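Local coordinates for extracellular haem-binding protein (Streptomyces reticuli, PDB 3FPW) that binds and degrades haem outside the cell and, as an oligomer, interacts with its cognate two-component sensor kinase, at residues V90-V93 with T99-T102; T102-G107 with Q111-A116; I168-A173 with D177-Y182. All coordinates share one frame; numbering follows the deposited sequence. Where two conformers were deposited one is given.

How the contacts relate
From the N terminus, contact 1 comes first and closes the hairpin of strands 89-94 and 99-104. Contact 2 starts on Thr102, the residue on which contact 1 ends, and closes the loop from strand 99-104 into helix 112-126. Contact 3 follows in series and closes the turn between strand 163-171 and helix 176-187. None of the three loops encloses another. All three are joined by the central antiparallel sheet: Ala91 of contact 1 pairs with Gly169 of contact 3, while helix 112-126 of contact 2 rests on Ala171. Contacts 2 and 3 also share one phosphate ion.

Contact 1 of 3, residues V90-V93 with T99-T102; sequences VAVV and TLVT
Val92 faces both Leu100 and Val101, a classic beta bulge that sets the geometry of the pair. Segments 90-93 and 99-102 run antiparallel at 162°, their axes 4.6 Å apart at closest approach. Val92 N donates to Val101 O over 2.8 Å. In return Val92 O receives two amides: Leu100 N at 2.8 Å and Val101 N in a weak bond of 3.3 Å. One carbonyl thus serves both residues of the bulge, and the register shifts by one between Val92 and Val93. Ala91 and Thr102 form a non-hydrogen-bonded pair, flanked by CA-H...O contacts, with Thr102 CA 3.3 Å from Val90 O.

The side chains divide between the two faces of the sheet. On one, Val92 CB lies 4.3 Å from Val101 CB. On the other, Ala91 CB meets the methyl of Thr102, and Val93 CG2 comes up obliquely to Thr99 OG1 at 3.8 Å. A chi1 of -61° places that hydroxyl beside the backbone N of Thr99, where it meets the valine methyl; its hydrogen bond is to Glu117. Leu100, at the bulge, brings its CB to within 3.6 Å of Val92 O.

Helix 67-83 packs on the Val101 side through Leu67, Thr71 and Ala74, while helix 112-126 covers Ala91, Val93 and Thr102 with Glu117 and Ala120. Strand 89-94 continues the sheet inward to strand 163-171 by backbone bonds from Ala91 and Val93 to Gly169 and Gly167. Strand 99-104 is outermost within the chain, yet Val101 and Thr102 form an antiparallel ladder with the second subunit, carrying the sheet across the interface.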
# COMPACT_ATOMS: atom_id res chain seq x y z
N VAL A 90 -16.15 10.72 13.07
CA VAL A 90 -16.57 11.81 12.20
C VAL A 90 -15.35 12.34 11.46
O VAL A 90 -14.27 12.48 12.04
CB VAL A 90 -17.26 12.96 13.01
CG1 VAL A 90 -17.73 14.07 12.07
CG2 VAL A 90 -18.44 12.42 13.79
N ALA A 91 -15.52 12.61 10.18
CA ALA A 91 -14.43 13.22 9.41
C ALA A 91 -14.94 14.41 8.65
O ALA A 91 -16.07 14.36 8.11
CB ALA A 91 -13.83 12.23 8.44
N VAL A 92 -14.10 15.44 8.51
CA VAL A 92 -14.42 16.51 7.56
C VAL A 92 -13.31 16.53 6.51
O VAL A 92 -12.13 16.60 6.86
CB VAL A 92 -14.53 17.89 8.26
CG1 VAL A 92 -14.82 19.01 7.26
CG2 VAL A 92 -15.59 17.86 9.39
N VAL A 93 -13.70 16.41 5.25
CA VAL A 93 -12.75 16.32 4.14
C VAL A 93 -12.98 17.50 3.18
O VAL A 93 -14.10 17.81 2.78
CB VAL A 93 -12.90 14.95 3.40
CG1 VAL A 93 -12.02 14.90 2.14
CG2 VAL A 93 -12.56 13.77 4.34
N THR A 99 -8.15 15.41 4.26
CA THR A 99 -8.87 15.36 5.53
C THR A 99 -8.46 16.55 6.37
O THR A 99 -7.27 16.80 6.55
CB THR A 99 -8.57 14.07 6.29
OG1 THR A 99 -9.00 12.95 5.49
CG2 THR A 99 -9.30 14.02 7.63
N LEU A 100 -9.44 17.28 6.88
CA LEU A 100 -9.21 18.46 7.72
C LEU A 100 -9.36 18.17 9.21
O LEU A 100 -8.61 18.69 10.03
CB LEU A 100 -10.21 19.56 7.38
CG LEU A 100 -10.24 20.04 5.93
CD1 LEU A 100 -11.19 21.23 5.87
CD2 LEU A 100 -8.86 20.44 5.45
N VAL A 101 -10.33 17.32 9.55
CA VAL A 101 -10.61 16.97 10.94
C VAL A 101 -11.05 15.51 11.01
O VAL A 101 -11.84 15.08 10.17
CB VAL A 101 -11.78 17.81 11.54
CG1 VAL A 101 -12.17 17.30 12.95
CG2 VAL A 101 -11.39 19.27 11.62
N THR A 102 -10.55 14.78 11.99
CA THR A 102 -11.16 13.49 12.36
C THR A 102 -11.34 13.44 13.85
O THR A 102 -10.50 13.96 14.62
CB THR A 102 -10.32 12.26 11.94
OG1 THR A 102 -9.03 12.31 12.57
CG2 THR A 102 -10.18 12.20 10.44

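Contact 2 of 3, residues T102-G107 with Q111-A116; sequences TLRGDG and QSYESA. With PO4 (phosphate ion), chain F; PO4 (phosphate ion), chain D.
The guanidinium of Arg104 lies flat on the ring of Tyr113, a cation-pi stack with planes only 4° apart and centres at 4.5 Å. The overlap is offset: Arg104 NH2 sits over the rim of the ring, 3.5 Å from Tyr113 CG, while Tyr113 CB lies beneath the rim of the guanidinium. Arg104 leaves the strand with CG anti to the backbone N (chi1 -174°), and a bend farther along its chain turns the flat end onto the ring.

At the far end of the ring, the Thr102 side chain crosses the tyrosine at about a right angle. Thr102 OG1 and Tyr113 OH share a hydrogen bond of 2.7 Å, in which either could be the donor. The threonine methyl, CG2, stands 3.6 Å from Tyr113 OH. Tyr113 of helix 112-126 is therefore held at both ends against strand 99-104.

Gly107 N donates to O3 of one phosphate (2.6 Å), probably from the crystallisation liquor; Ser115 OG has only weak, unsettled contacts with another. Arg104 and Thr102 also reach the second subunit: Arg104 NE donates to Thr99 O there, and Thr102 OG1 bonds to Thr102 of that chain. The NE bond and the stack probably restrict rotation of the guanidinium together. Since Thr102 OG1 joins both Tyr113 OH and its counterpart across the interface, the same groups probably help to hold the strand-helix connection and the subunit contact.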
# COMPACT_ATOMS: atom_id res chain seq x y z
N THR A 102 -10.55 14.78 11.99
CA THR A 102 -11.16 13.49 12.36
C THR A 102 -11.34 13.44 13.85
O THR A 102 -10.50 13.96 14.62
CB THR A 102 -10.32 12.26 11.94
OG1 THR A 102 -9.03 12.31 12.57
CG2 THR A 102 -10.18 12.20 10.44
N LEU A 103 -12.42 12.79 14.27
CA LEU A 103 -12.70 12.61 15.69
C LEU A 103 -13.21 11.20 15.85
O LEU A 103 -14.19 10.82 15.19
CB LEU A 103 -13.80 13.57 16.11
CG LEU A 103 -13.56 15.07 15.99
CD1 LEU A 103 -14.86 15.80 16.41
CD2 LEU A 103 -12.39 15.49 16.87
N ARG A 104 -12.54 10.41 16.68
CA ARG A 104 -12.99 9.04 16.92
C ARG A 104 -13.79 8.99 18.23
O ARG A 104 -13.21 9.10 19.31
CB ARG A 104 -11.78 8.09 17.00
CG ARG A 104 -12.19 6.59 17.09
CD ARG A 104 -11.02 5.72 17.43
NE ARG A 104 -9.97 5.83 16.42
CZ ARG A 104 -9.74 4.93 15.47
NH1 ARG A 104 -10.46 3.80 15.41
NH2 ARG A 104 -8.76 5.16 14.60
N GLY A 105 -15.10 8.81 18.12
CA GLY A 105 -15.94 8.70 19.32
C GLY A 105 -15.56 7.60 20.29
O GLY A 105 -15.11 6.53 19.89
N ASP A 106 -15.78 7.85 21.58
CA ASP A 106 -15.57 6.81 22.57
C ASP A 106 -16.43 5.60 22.22
O ASP A 106 -17.63 5.75 22.02
CB ASP A 106 -15.97 7.31 23.97
CG ASP A 106 -15.18 8.56 24.42
OD1 ASP A 106 -14.03 8.77 23.97
OD2 ASP A 106 -15.71 9.34 25.25
N GLY A 107 -15.82 4.43 22.12
CA GLY A 107 -16.58 3.21 21.86
C GLY A 107 -16.94 2.99 20.40
O GLY A 107 -17.61 2.02 20.08
N GLN A 111 -13.96 0.00 12.44
CA GLN A 111 -14.17 0.22 11.01
C GLN A 111 -14.68 1.63 10.74
O GLN A 111 -14.69 2.10 9.59
CB GLN A 111 -15.21 -0.79 10.49
CG GLN A 111 -16.66 -0.33 10.56
CD GLN A 111 -17.25 -0.08 11.94
OE1 GLN A 111 -18.32 0.56 12.05
NE2 GLN A 111 -16.59 -0.53 12.98
N SER A 112 -15.14 2.32 11.78
CA SER A 112 -15.85 3.59 11.57
C SER A 112 -14.95 4.75 11.14
O SER A 112 -15.42 5.66 10.47
CB SER A 112 -16.66 3.99 12.81
OG SER A 112 -15.79 4.29 13.88
N TYR A 113 -13.66 4.71 11.48
CA TYR A 113 -12.79 5.85 11.28
C TYR A 113 -12.55 6.07 9.79
O TYR A 113 -12.83 7.16 9.25
CB TYR A 113 -11.48 5.60 12.01
CG TYR A 113 -10.55 6.77 12.02
CD1 TYR A 113 -9.54 6.86 11.10
CD2 TYR A 113 -10.67 7.79 12.98
CE1 TYR A 113 -8.67 7.92 11.09
CE2 TYR A 113 -9.78 8.86 12.99
CZ TYR A 113 -8.79 8.91 12.03
OH TYR A 113 -7.87 9.92 11.98
N GLU A 114 -12.08 5.02 9.10
CA GLU A 114 -11.88 5.10 7.65
C GLU A 114 -13.20 5.23 6.90
O GLU A 114 -13.27 5.91 5.87
CB GLU A 114 -11.04 3.93 7.13
CG GLU A 114 -9.60 4.00 7.67
CD GLU A 114 -8.66 3.03 6.96
OE1 GLU A 114 -8.92 2.70 5.78
OE2 GLU A 114 -7.64 2.61 7.57
N SER A 115 -14.25 4.57 7.40
CA SER A 115 -15.56 4.67 6.78
C SER A 115 -16.01 6.13 6.75
O SER A 115 -16.48 6.60 5.73
CB SER A 115 -16.58 3.81 7.55
OG SER A 115 -17.87 3.88 6.96
N ALA A 116 -15.86 6.84 7.87
CA ALA A 116 -16.27 8.24 7.95
C ALA A 116 -15.47 9.09 6.97
O ALA A 116 -16.03 9.92 6.22
CB ALA A 116 -16.10 8.76 9.34
P PO4 F . -12.84 4.02 24.39
O1 PO4 F . -13.81 3.61 25.49
O2 PO4 F . -11.58 3.17 24.44
O3 PO4 F . -13.49 3.82 23.03
O4 PO4 F . -12.47 5.48 24.58
P PO4 D . -20.78 2.34 9.08
O1 PO4 D . -21.51 3.23 10.08
O2 PO4 D . -21.59 1.08 8.95
O3 PO4 D . -20.82 3.06 7.77
O4 PO4 D . -19.31 1.98 9.41

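Contact 3 of 3, residues I168-A173 with D177-Y182; sequences IGVAGA and DLDEQY. With PO4 (phosphate ion), chain D.
Val170 forms the apolar centre where strand 163-171, the last strand of the antiparallel sheet along the chain, leads into the C-terminal helix 176-187 of the HbpS-like domain. The strand and helix segments meet at 137°, their axes 7.1 Å apart at closest approach. Val170 CB rests 3.4 Å from Asp179 O, and its CG1 methyl, anti to the backbone N, reaches Tyr182 CB at 4.2 Å. Both Val170 CG1 and Ala173 CB lie at the edge of the Tyr182 ring. Ala173 CB also touches Leu178 CB at 3.9 Å, so this small methyl fits between two helix side chains one turn apart. Leu178 O stands over one face of the Tyr182 ring, and the phenol at its far end bonds to Asp84 and Arg86.

Farther out, Asp179 turns its carboxylate up to the turn after the strand. Asp179 OD1 takes the amide of Ala173, Ala173 N, over 2.9 Å on its syn side, 18° out of the carboxylate plane. Lys119 of helix 112-126 forms a salt bridge with Asp179 OD2 and a hydrogen bond with Val170 O, tying a second helix to the connection. Without the carboxylate, as with an alanine here, the Ala173 amide would probably lose its acceptor and Lys119 its salt-bridge mate, freeing the turn to shift.

Gly172 adopts a positive phi, where a beta carbon would collide with the carbonyl oxygen of Ala171, and its amide points to a phosphate ion probably taken up from the crystallisation liquor. Lys119 binds the same ion, consistent with a small anion pocket at this edge. Gly172 N meets phosphate O1 at 2.7 Å with an N-H...O angle of 166°.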
# COMPACT_ATOMS: atom_id res chain seq x y z
N ILE A 168 -18.81 16.17 5.20
CA ILE A 168 -18.79 15.67 6.56
C ILE A 168 -19.28 14.22 6.52
O ILE A 168 -20.33 13.95 5.93
CB ILE A 168 -19.73 16.47 7.46
CG1 ILE A 168 -19.29 17.93 7.48
CG2 ILE A 168 -19.72 15.87 8.87
CD1 ILE A 168 -20.26 18.87 8.19
N GLY A 169 -18.48 13.31 7.07
CA GLY A 169 -18.80 11.89 7.05
C GLY A 169 -18.87 11.31 8.46
O GLY A 169 -18.10 11.69 9.31
N VAL A 170 -19.85 10.43 8.70
CA VAL A 170 -20.05 9.83 10.01
C VAL A 170 -20.23 8.36 9.83
O VAL A 170 -20.88 7.93 8.86
CB VAL A 170 -21.31 10.40 10.70
CG1 VAL A 170 -21.59 9.70 12.06
CG2 VAL A 170 -21.13 11.88 10.91
N ALA A 171 -19.64 7.60 10.72
CA ALA A 171 -19.83 6.15 10.65
C ALA A 171 -19.84 5.56 12.05
O ALA A 171 -19.30 6.17 12.97
CB ALA A 171 -18.69 5.52 9.81
N GLY A 172 -20.52 4.43 12.25
CA GLY A 172 -20.53 3.80 13.57
C GLY A 172 -21.91 3.63 14.17
O GLY A 172 -22.07 2.88 15.13
N ALA A 173 -22.91 4.34 13.63
CA ALA A 173 -24.29 4.16 14.09
C ALA A 173 -24.86 2.87 13.50
O ALA A 173 -24.28 2.27 12.58
CB ALA A 173 -25.16 5.35 13.71
N ASP A 177 -28.40 5.59 7.54
CA ASP A 177 -29.34 6.70 7.60
C ASP A 177 -29.16 7.47 8.92
O ASP A 177 -29.19 8.70 8.93
CB ASP A 177 -30.77 6.23 7.40
CG ASP A 177 -31.07 5.86 5.93
OD1 ASP A 177 -30.30 6.27 5.01
OD2 ASP A 177 -32.07 5.16 5.72
N LEU A 178 -28.95 6.75 10.02
CA LEU A 178 -28.65 7.43 11.29
C LEU A 178 -27.31 8.16 11.19
O LEU A 178 -27.21 9.30 11.62
CB LEU A 178 -28.63 6.45 12.45
CG LEU A 178 -30.01 6.03 12.91
CD1 LEU A 178 -29.84 4.81 13.79
CD2 LEU A 178 -30.64 7.19 13.66
N ASP A 179 -26.29 7.51 10.63
CA ASP A 179 -25.01 8.21 10.43
C ASP A 179 -25.25 9.54 9.74
O ASP A 179 -24.69 10.59 10.11
CB ASP A 179 -24.07 7.42 9.51
CG ASP A 179 -23.47 6.18 10.15
OD1 ASP A 179 -23.22 6.18 11.38
OD2 ASP A 179 -23.18 5.20 9.39
N GLU A 180 -26.06 9.50 8.69
CA GLU A 180 -26.25 10.70 7.88
C GLU A 180 -27.06 11.77 8.62
O GLU A 180 -26.85 12.96 8.40
CB GLU A 180 -26.84 10.37 6.51
CG GLU A 180 -26.37 11.34 5.45
CD GLU A 180 -26.75 10.89 4.06
OE1 GLU A 180 -27.78 11.37 3.54
OE2 GLU A 180 -26.03 10.04 3.51
N GLN A 181 -27.97 11.35 9.50
CA GLN A 181 -28.63 12.28 10.42
C GLN A 181 -27.59 13.06 11.22
O GLN A 181 -27.68 14.28 11.35
CB GLN A 181 -29.55 11.52 11.37
CG GLN A 181 -30.33 12.36 12.38
CD GLN A 181 -31.33 11.51 13.19
OE1 GLN A 181 -31.14 11.29 14.38
NE2 GLN A 181 -32.36 11.02 12.52
N TYR A 182 -26.61 12.36 11.77
CA TYR A 182 -25.62 13.05 12.59
C TYR A 182 -24.69 13.92 11.75
O TYR A 182 -24.26 15.00 12.19
CB TYR A 182 -24.80 12.05 13.41
CG TYR A 182 -25.68 11.15 14.26
CD1 TYR A 182 -26.74 11.68 14.99
CD2 TYR A 182 -25.42 9.80 14.36
CE1 TYR A 182 -27.54 10.87 15.76
CE2 TYR A 182 -26.21 8.98 15.13
CZ TYR A 182 -27.27 9.53 15.84
OH TYR A 182 -28.07 8.72 16.62
P PO4 D . -20.78 2.34 9.08
O1 PO4 D . -21.51 3.23 10.08
O2 PO4 D . -21.59 1.08 8.95
O3 PO4 D . -20.82 3.06 7.77
O4 PO4 D . -19.31 1.98 9.41